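Local coordinates for protein cytochrome c (Rhodothermus marinus, PDB 6CUN) that carries a covalently attached heme c, probably transfers electrons in its natural form, and in this engineered form acts as a carbene transferase that makes silicon-carbon bonds, at residues G17-V22 against T74-N79; Y70-M75 against E107-I112. The protein carries 3 engineered substitutions. All coordinates share one frame; numbering follows the deposited sequence.

Both contacts are built on helix 68-76 of this all-helical cytochrome c fold, and their centres lie about 7 Å apart. Contact 1 sets the loop after helix 9-16 against the C-terminal end of helix 68-76 and the N-cap residue of helix 78-84; contact 2 sets helix 68-76 against helix 106-121. Along the chain the order is 17-22, then 70-75 and 74-79, which share Thr74 and Met75, and last 107-112. The two meet where Val19 N lies 2.9 Å from Asn73 OD1, probably a hydrogen bond. Helix 68-76 is thus held between an N-terminal loop and a C-terminal helix while Thr74 and Met75 reach the heme, and Thr74 the bound carbene group.

Contact 1: residues G17-V22 against T74-N79. Engineered in segment 74-79: Thr74 (natural residue Val). With CA1 (ethyl propionate), chain C; HEC (heme c), chain B.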
loop_
_atom_site.group_PDB
_atom_site.type_symbol
_atom_site.label_atom_id
_atom_site.label_comp_id
_atom_site.label_asym_id
_atom_site.label_seq_id
_atom_site.Cartn_x
_atom_site.Cartn_y
_atom_site.Cartn_z
ATOM N N GLY A 17 8.668 -4.141 -9.303
ATOM C CA GLY A 17 7.620 -5.083 -9.582
ATOM C C GLY A 17 7.077 -5.752 -8.327
ATOM O O GLY A 17 7.529 -5.488 -7.203
ATOM N N PRO A 18 6.119 -6.665 -8.518
ATOM C CA PRO A 18 5.662 -7.210 -9.803
ATOM C C PRO A 18 4.686 -6.388 -10.544
ATOM O O PRO A 18 4.560 -6.512 -11.787
ATOM C CB PRO A 18 5.040 -8.538 -9.409
ATOM C CG PRO A 18 4.508 -8.267 -8.040
ATOM C CD PRO A 18 5.583 -7.434 -7.392
ATOM N N VAL A 19 3.951 -5.527 -9.890
ATOM C CA VAL A 19 2.971 -4.729 -10.560
ATOM C C VAL A 19 3.683 -3.616 -11.353
ATOM O O VAL A 19 4.643 -3.028 -10.891
ATOM C CB VAL A 19 1.952 -4.118 -9.567
ATOM C CG1 VAL A 19 0.988 -3.170 -10.217
ATOM C CG2 VAL A 19 1.208 -5.256 -8.901
ATOM N N LYS A 20 3.217 -3.387 -12.578
ATOM C CA LYS A 20 3.803 -2.406 -13.481
ATOM C C LYS A 20 2.956 -1.179 -13.712
ATOM O O LYS A 20 3.486 -0.105 -13.972
ATOM C CB LYS A 20 4.114 -3.088 -14.829
ATOM C CG LYS A 20 4.992 -4.304 -14.699
ATOM C CD LYS A 20 6.395 -3.990 -14.225
ATOM C CE LYS A 20 7.209 -5.192 -13.890
ATOM N NZ LYS A 20 8.616 -4.847 -13.574
ATOM N N GLN A 21 1.644 -1.334 -13.639
ATOM C CA GLN A 21 0.686 -0.259 -13.942
ATOM C C GLN A 21 -0.573 -0.558 -13.175
ATOM O O GLN A 21 -0.918 -1.732 -13.071
ATOM C CB GLN A 21 0.385 -0.215 -15.458
ATOM N N VAL A 22 -1.281 0.467 -12.718
ATOM C CA VAL A 22 -2.623 0.336 -12.185
ATOM C C VAL A 22 -3.434 1.488 -12.731
ATOM O O VAL A 22 -3.153 2.646 -12.431
ATOM C CB VAL A 22 -2.611 0.400 -10.629
ATOM C CG1 VAL A 22 -4.027 0.190 -10.091
ATOM C CG2 VAL A 22 -1.621 -0.557 -10.024
ATOM N N THR A 74 4.604 -2.538 -2.439
ATOM C CA THR A 74 4.919 -2.634 -1.000
ATOM C C THR A 74 4.250 -3.864 -0.396
ATOM O O THR A 74 4.857 -4.617 0.355
ATOM C CB THR A 74 4.490 -1.364 -0.308
ATOM O OG1 THR A 74 5.314 -0.289 -0.745
ATOM C CG2 THR A 74 4.676 -1.509 1.180
ATOM N N MET A 75 2.982 -4.104 -0.772
ATOM C CA MET A 75 2.294 -5.288 -0.298
ATOM C C MET A 75 2.791 -6.589 -0.919
ATOM O O MET A 75 2.868 -7.628 -0.258
ATOM C CB MET A 75 0.785 -5.182 -0.574
ATOM C CG MET A 75 0.067 -4.234 0.346
ATOM S SD MET A 75 -1.711 -4.210 0.055
ATOM C CE MET A 75 -1.813 -2.860 -1.091
ATOM N N LEU A 76 3.107 -6.553 -2.198
ATOM C CA LEU A 76 3.394 -7.776 -2.928
ATOM C C LEU A 76 4.871 -8.138 -3.006
ATOM O O LEU A 76 5.238 -9.297 -3.246
ATOM C CB LEU A 76 2.808 -7.698 -4.324
ATOM C CG LEU A 76 1.313 -7.580 -4.350
ATOM C CD1 LEU A 76 0.886 -7.235 -5.761
ATOM C CD2 LEU A 76 0.678 -8.874 -3.901
ATOM N N ASN A 77 5.724 -7.151 -2.800
ATOM C CA ASN A 77 7.164 -7.356 -2.869
ATOM C C ASN A 77 7.852 -6.459 -1.875
ATOM O O ASN A 77 8.685 -5.643 -2.237
ATOM C CB ASN A 77 7.638 -7.022 -4.287
ATOM C CG ASN A 77 9.093 -7.402 -4.550
ATOM O OD1 ASN A 77 9.763 -8.061 -3.750
ATOM N ND2 ASN A 77 9.593 -6.940 -5.697
ATOM N N PRO A 78 7.539 -6.671 -0.588
ATOM C CA PRO A 78 8.141 -5.791 0.405
ATOM C C PRO A 78 9.675 -5.854 0.420
ATOM O O PRO A 78 10.326 -4.812 0.567
ATOM C CB PRO A 78 7.544 -6.279 1.717
ATOM C CG PRO A 78 7.083 -7.668 1.464
ATOM C CD PRO A 78 6.642 -7.660 0.023
ATOM N N ASN A 79 10.234 -7.034 0.202
ATOM C CA ASN A 79 11.708 -7.145 0.269
ATOM C C ASN A 79 12.345 -6.386 -0.867
ATOM O O ASN A 79 13.375 -5.730 -0.671
ATOM C CB ASN A 79 12.138 -8.598 0.246
ATOM C CG ASN A 79 11.707 -9.336 1.475
ATOM O OD1 ASN A 79 11.768 -8.809 2.588
ATOM N ND2 ASN A 79 11.297 -10.578 1.296
HETATM C CX5 CA1 C . 3.300 -3.906 3.677
HETATM C CX6 CA1 C . 3.927 -3.130 4.806
HETATM C CX7 CA1 C . 5.336 -3.305 4.899
HETATM O OX8 CA1 C . 5.863 -4.134 5.616
HETATM O OX9 CA1 C . 6.115 -2.416 4.112
HETATM C CJ1 CA1 C . 7.548 -2.413 4.235
HETATM C CJ2 CA1 C . 8.120 -3.087 3.027
HETATM FE FE HEC B . 3.084 -1.957 6.078
HETATM C CHA HEC B . 5.265 0.591 5.363
HETATM C CHB HEC B . 1.027 -0.863 3.647
HETATM C CHC HEC B . 1.106 -4.658 6.591
HETATM C CHD HEC B . 4.930 -2.783 8.800
HETATM N NA HEC B . 3.143 -0.460 4.758
HETATM C C1A HEC B . 4.116 0.508 4.584
HETATM C C2A HEC B . 3.764 1.380 3.474
HETATM C C3A HEC B . 2.600 0.919 2.998
HETATM C C4A HEC B . 2.187 -0.185 3.809
HETATM C CMA HEC B . 1.802 1.459 1.810
HETATM C CAA HEC B . 4.589 2.581 2.997
HETATM C CBA HEC B . 4.013 3.855 3.599
HETATM C CGA HEC B . 4.483 5.145 2.987
HETATM O O1A HEC B . 4.143 6.246 3.498
HETATM O O2A HEC B . 5.135 5.097 1.915
HETATM N NB HEC B . 1.402 -2.610 5.289
HETATM C C1B HEC B . 0.620 -1.958 4.340
HETATM C C2B HEC B . -0.606 -2.677 4.153
HETATM C C3B HEC B . -0.591 -3.757 4.939
HETATM C C4B HEC B . 0.659 -3.728 5.671
HETATM C CMB HEC B . -1.697 -2.215 3.208
HETATM C CAB HEC B . -1.683 -4.848 5.095
HETATM C CBB HEC B . -1.692 -5.687 3.774
HETATM N NC HEC B . 3.048 -3.454 7.395
HETATM C C1C HEC B . 2.147 -4.479 7.458
HETATM C C2C HEC B . 2.406 -5.310 8.618
HETATM C C3C HEC B . 3.463 -4.771 9.246
HETATM C C4C HEC B . 3.898 -3.626 8.487
HETATM C CMC HEC B . 1.569 -6.515 8.984
HETATM C CAC HEC B . 4.014 -5.223 10.650
HETATM C CBC HEC B . 4.511 -6.662 10.682
HETATM N ND HEC B . 4.742 -1.271 6.902
HETATM C C1D HEC B . 5.373 -1.743 8.067
HETATM C C2D HEC B . 6.546 -0.961 8.313
HETATM C C3D HEC B . 6.640 -0.030 7.369
HETATM C C4D HEC B . 5.514 -0.204 6.462
HETATM C CMD HEC B . 7.468 -1.229 9.528
HETATM C CAD HEC B . 7.740 1.027 7.202
HETATM C CBD HEC B . 8.907 0.441 6.414
HETATM C CGD HEC B . 9.692 -0.606 7.160
HETATM O O1D HEC B . 10.300 -0.192 8.231
HETATM O O2D HEC B . 9.779 -1.813 6.827
#
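The outer side of the heme pocket is where this contact belongs: Gly17, Pro18 and Val19 pack on Leu76 and Asn77, at the junction between helix 68-76 and helix 78-84. One hydrogen bond joins the segments, from Asn77 ND2 to Gly17 O (2.9 Å), nearly straight at 165°. The carbonyl oxygen lies in the plane of the Asn77 amide, whereas the donor stands above the carbonyl plane of Gly17, 52° out of it. CG of Asn77 stands anti to the backbone N (chi1 -171°), which carries the amide out to the loop; ND2 serves Gly17 O while OD1 accepts from Gly80 N, capping helix 78-84. A leucine in place of Asn77 would probably leave Gly17 O without this donor and the start of helix 78-84 without its side-chain cap.

Apolar contacts continue beside the bond. The Pro18 ring, which follows a cis peptide, brings CD to 3.7 Å from Asn77 CB and CG to 4.1 Å from Leu76 CB, crossing the leucine side chain at about a right angle. Farther along, Val19 CG2 meets Leu76 CD1 at 3.7 Å.

Thr74, an engineered residue, points away from the loop, and its CG2 lies 3.4 Å from OX9 of the ethyl propionate group. On the same side Pro78 CB lies 3.5 Å from CJ2 of that group. The arrangement is that of an asparagine N-cap between two consecutive helices, here at the wall of a cytochrome c heme pocket.

Contact 2: residues Y70-M75 against E107-I112; sequences YIMNTM and EQARAI. Engineered in segment 70-75: Thr74 (natural residue Val). With HEC (heme c), chain B; CA1 (ethyl propionate), chain C.
At the edge of the Tyr70 ring, near its plane, lies heme propionate atom O2A, which accepts a 2.7 Å hydrogen bond from Tyr70 OH. Over one face stands OG1 of the engineered Thr74, offset toward the rim, and His85 meets the ring edge-to-face. The Thr74 hydroxyl donates to Tyr70 O (2.9 Å), which also accepts from Thr74 N; the two donors approach from opposite faces of the carbonyl plane.

Between the helices the contact is carried by sulfur and methyl groups, with no hydrogen bond across it. Met72, bent at chi2 and chi3 (both near -70°), folds its thioether over the Ala109 backbone: SD lies 3.6 Å from Ala109 O, and CE is 3.9 Å from Ala109 CB. Met75 comes to the same alanine from the heme side, its CE 3.5 Å from Ala109 O. Its SD fits between Ala109 CB and Ile112 CG2, both at 3.9 Å, and also touches heme methyl CMB. Ile112 CG2 packs on that methyl too, 3.7 Å away, so Met75 and Ile112 meet the heme edge together.

The axes of segments 70-75 and 107-112 approach to 9.6 Å, and their N-to-C directions make an angle of 134°, about midway between perpendicular and antiparallel. Around this pair, helix 30-44 packs on Ile112 through Leu39, helix 86-95 lies against Tyr70 and Thr74, and the loop after helix 9-16 touches Met72 through Val19.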
loop_
_atom_site.group_PDB
_atom_site.type_symbol
_atom_site.label_atom_id
_atom_site.label_comp_id
_atom_site.label_asym_id
_atom_site.label_seq_id
_atom_site.Cartn_x
_atom_site.Cartn_y
_atom_site.Cartn_z
ATOM N N TYR A 70 3.543 1.830 -6.338
ATOM C CA TYR A 70 4.321 1.773 -5.088
ATOM C C TYR A 70 3.546 1.038 -3.991
ATOM O O TYR A 70 4.092 0.202 -3.281
ATOM C CB TYR A 70 4.683 3.190 -4.673
ATOM C CG TYR A 70 5.333 3.337 -3.314
ATOM C CD1 TYR A 70 4.567 3.440 -2.159
ATOM C CD2 TYR A 70 6.723 3.321 -3.155
ATOM C CE1 TYR A 70 5.126 3.608 -0.917
ATOM C CE2 TYR A 70 7.276 3.464 -1.883
ATOM C CZ TYR A 70 6.458 3.591 -0.797
ATOM O OH TYR A 70 7.037 3.788 0.455
ATOM N N ILE A 71 2.274 1.414 -3.822
ATOM C CA ILE A 71 1.489 0.804 -2.748
ATOM C C ILE A 71 1.323 -0.700 -2.995
ATOM O O ILE A 71 1.456 -1.528 -2.095
ATOM C CB ILE A 71 0.144 1.530 -2.569
ATOM C CG1 ILE A 71 0.380 2.977 -2.102
ATOM C CG2 ILE A 71 -0.742 0.757 -1.646
ATOM C CD1 ILE A 71 -0.842 3.827 -2.190
ATOM N N MET A 72 0.988 -1.057 -4.240
ATOM C CA MET A 72 0.783 -2.448 -4.543
ATOM C C MET A 72 2.060 -3.262 -4.339
ATOM O O MET A 72 2.029 -4.381 -3.768
ATOM C CB MET A 72 0.341 -2.663 -6.000
ATOM C CG MET A 72 -1.085 -2.227 -6.241
ATOM S SD MET A 72 -2.339 -3.228 -5.512
ATOM C CE MET A 72 -2.232 -4.640 -6.598
ATOM N N ASN A 73 3.194 -2.751 -4.791
ATOM C CA ASN A 73 4.429 -3.504 -4.687
ATOM C C ASN A 73 4.992 -3.519 -3.269
ATOM O O ASN A 73 5.726 -4.431 -2.924
ATOM C CB ASN A 73 5.441 -3.068 -5.720
ATOM C CG ASN A 73 5.023 -3.499 -7.106
ATOM O OD1 ASN A 73 4.227 -4.428 -7.263
ATOM N ND2 ASN A 73 5.556 -2.839 -8.152
ATOM N N THR A 74 4.604 -2.538 -2.439
ATOM C CA THR A 74 4.919 -2.634 -1.000
ATOM C C THR A 74 4.250 -3.864 -0.396
ATOM O O THR A 74 4.857 -4.617 0.355
ATOM C CB THR A 74 4.490 -1.364 -0.308
ATOM O OG1 THR A 74 5.314 -0.289 -0.745
ATOM C CG2 THR A 74 4.676 -1.509 1.180
ATOM N N MET A 75 2.982 -4.104 -0.772
ATOM C CA MET A 75 2.294 -5.288 -0.298
ATOM C C MET A 75 2.791 -6.589 -0.919
ATOM O O MET A 75 2.868 -7.628 -0.258
ATOM C CB MET A 75 0.785 -5.182 -0.574
ATOM C CG MET A 75 0.067 -4.234 0.346
ATOM S SD MET A 75 -1.711 -4.210 0.055
ATOM C CE MET A 75 -1.813 -2.860 -1.091
ATOM N N GLU A 107 -4.953 -9.872 -6.162
ATOM C CA GLU A 107 -6.352 -9.528 -6.005
ATOM C C GLU A 107 -6.612 -8.905 -4.641
ATOM O O GLU A 107 -7.303 -7.875 -4.545
ATOM C CB GLU A 107 -7.200 -10.796 -6.171
ATOM C CG GLU A 107 -8.709 -10.525 -6.166
ATOM C CD GLU A 107 -9.581 -11.724 -6.038
ATOM O OE1 GLU A 107 -9.207 -12.665 -5.247
ATOM O OE2 GLU A 107 -10.669 -11.767 -6.690
ATOM N N GLN A 108 -6.095 -9.521 -3.607
ATOM C CA GLN A 108 -6.240 -8.996 -2.243
ATOM C C GLN A 108 -5.609 -7.641 -2.087
ATOM O O GLN A 108 -6.208 -6.691 -1.516
ATOM C CB GLN A 108 -5.682 -9.952 -1.221
ATOM C CG GLN A 108 -6.449 -11.234 -1.094
ATOM C CD GLN A 108 -5.746 -12.220 -0.209
ATOM O OE1 GLN A 108 -4.533 -12.461 -0.299
ATOM N NE2 GLN A 108 -6.519 -12.841 0.694
ATOM N N ALA A 109 -4.402 -7.469 -2.627
ATOM C CA ALA A 109 -3.737 -6.193 -2.570
ATOM C C ALA A 109 -4.527 -5.115 -3.272
ATOM O O ALA A 109 -4.592 -3.975 -2.816
ATOM C CB ALA A 109 -2.325 -6.331 -3.113
ATOM N N ARG A 110 -5.116 -5.445 -4.436
ATOM C CA ARG A 110 -5.883 -4.460 -5.181
ATOM C C ARG A 110 -7.126 -4.057 -4.412
ATOM O O ARG A 110 -7.513 -2.888 -4.457
ATOM C CB ARG A 110 -6.255 -5.036 -6.558
ATOM C CG ARG A 110 -7.051 -4.070 -7.430
ATOM C CD ARG A 110 -6.261 -2.824 -7.770
ATOM N NE ARG A 110 -7.097 -1.837 -8.467
ATOM C CZ ARG A 110 -7.953 -1.015 -7.884
ATOM N NH1 ARG A 110 -8.050 -0.907 -6.567
ATOM N NH2 ARG A 110 -8.653 -0.172 -8.676
ATOM N N ALA A 111 -7.785 -4.990 -3.694
ATOM C CA ALA A 111 -8.915 -4.651 -2.846
ATOM C C ALA A 111 -8.486 -3.710 -1.731
ATOM O O ALA A 111 -9.171 -2.714 -1.446
ATOM C CB ALA A 111 -9.578 -5.901 -2.295
ATOM N N ILE A 112 -7.374 -4.029 -1.086
ATOM C CA ILE A 112 -6.851 -3.134 -0.036
ATOM C C ILE A 112 -6.544 -1.763 -0.600
ATOM O O ILE A 112 -6.837 -0.768 0.040
ATOM C CB ILE A 112 -5.660 -3.760 0.672
ATOM C CG1 ILE A 112 -6.109 -5.023 1.426
ATOM C CG2 ILE A 112 -5.018 -2.755 1.632
ATOM C CD1 ILE A 112 -4.951 -5.821 1.949
HETATM FE FE HEC B . 3.084 -1.957 6.078
HETATM C CHA HEC B . 5.265 0.591 5.363
HETATM C CHB HEC B . 1.027 -0.863 3.647
HETATM C CHC HEC B . 1.106 -4.658 6.591
HETATM C CHD HEC B . 4.930 -2.783 8.800
HETATM N NA HEC B . 3.143 -0.460 4.758
HETATM C C1A HEC B . 4.116 0.508 4.584
HETATM C C2A HEC B . 3.764 1.380 3.474
HETATM C C3A HEC B . 2.600 0.919 2.998
HETATM C C4A HEC B . 2.187 -0.185 3.809
HETATM C CMA HEC B . 1.802 1.459 1.810
HETATM C CAA HEC B . 4.589 2.581 2.997
HETATM C CBA HEC B . 4.013 3.855 3.599
HETATM C CGA HEC B . 4.483 5.145 2.987
HETATM O O1A HEC B . 4.143 6.246 3.498
HETATM O O2A HEC B . 5.135 5.097 1.915
HETATM N NB HEC B . 1.402 -2.610 5.289
HETATM C C1B HEC B . 0.620 -1.958 4.340
HETATM C C2B HEC B . -0.606 -2.677 4.153
HETATM C C3B HEC B . -0.591 -3.757 4.939
HETATM C C4B HEC B . 0.659 -3.728 5.671
HETATM C CMB HEC B . -1.697 -2.215 3.208
HETATM C CAB HEC B . -1.683 -4.848 5.095
HETATM C CBB HEC B . -1.692 -5.687 3.774
HETATM N NC HEC B . 3.048 -3.454 7.395
HETATM C C1C HEC B . 2.147 -4.479 7.458
HETATM C C2C HEC B . 2.406 -5.310 8.618
HETATM C C3C HEC B . 3.463 -4.771 9.246
HETATM C C4C HEC B . 3.898 -3.626 8.487
HETATM C CMC HEC B . 1.569 -6.515 8.984
HETATM C CAC HEC B . 4.014 -5.223 10.650
HETATM C CBC HEC B . 4.511 -6.662 10.682
HETATM N ND HEC B . 4.742 -1.271 6.902
HETATM C C1D HEC B . 5.373 -1.743 8.067
HETATM C C2D HEC B . 6.546 -0.961 8.313
HETATM C C3D HEC B . 6.640 -0.030 7.369
HETATM C C4D HEC B . 5.514 -0.204 6.462
HETATM C CMD HEC B . 7.468 -1.229 9.528
HETATM C CAD HEC B . 7.740 1.027 7.202
HETATM C CBD HEC B . 8.907 0.441 6.414
HETATM C CGD HEC B . 9.692 -0.606 7.160
HETATM O O1D HEC B . 10.300 -0.192 8.231
HETATM O O2D HEC B . 9.779 -1.813 6.827
HETATM C CX5 CA1 C . 3.300 -3.906 3.677
HETATM C CX6 CA1 C . 3.927 -3.130 4.806
HETATM C CX7 CA1 C . 5.336 -3.305 4.899
HETATM O OX8 CA1 C . 5.863 -4.134 5.616
HETATM O OX9 CA1 C . 6.115 -2.416 4.112
HETATM C CJ1 CA1 C . 7.548 -2.413 4.235
HETATM C CJ2 CA1 C . 8.120 -3.087 3.027
#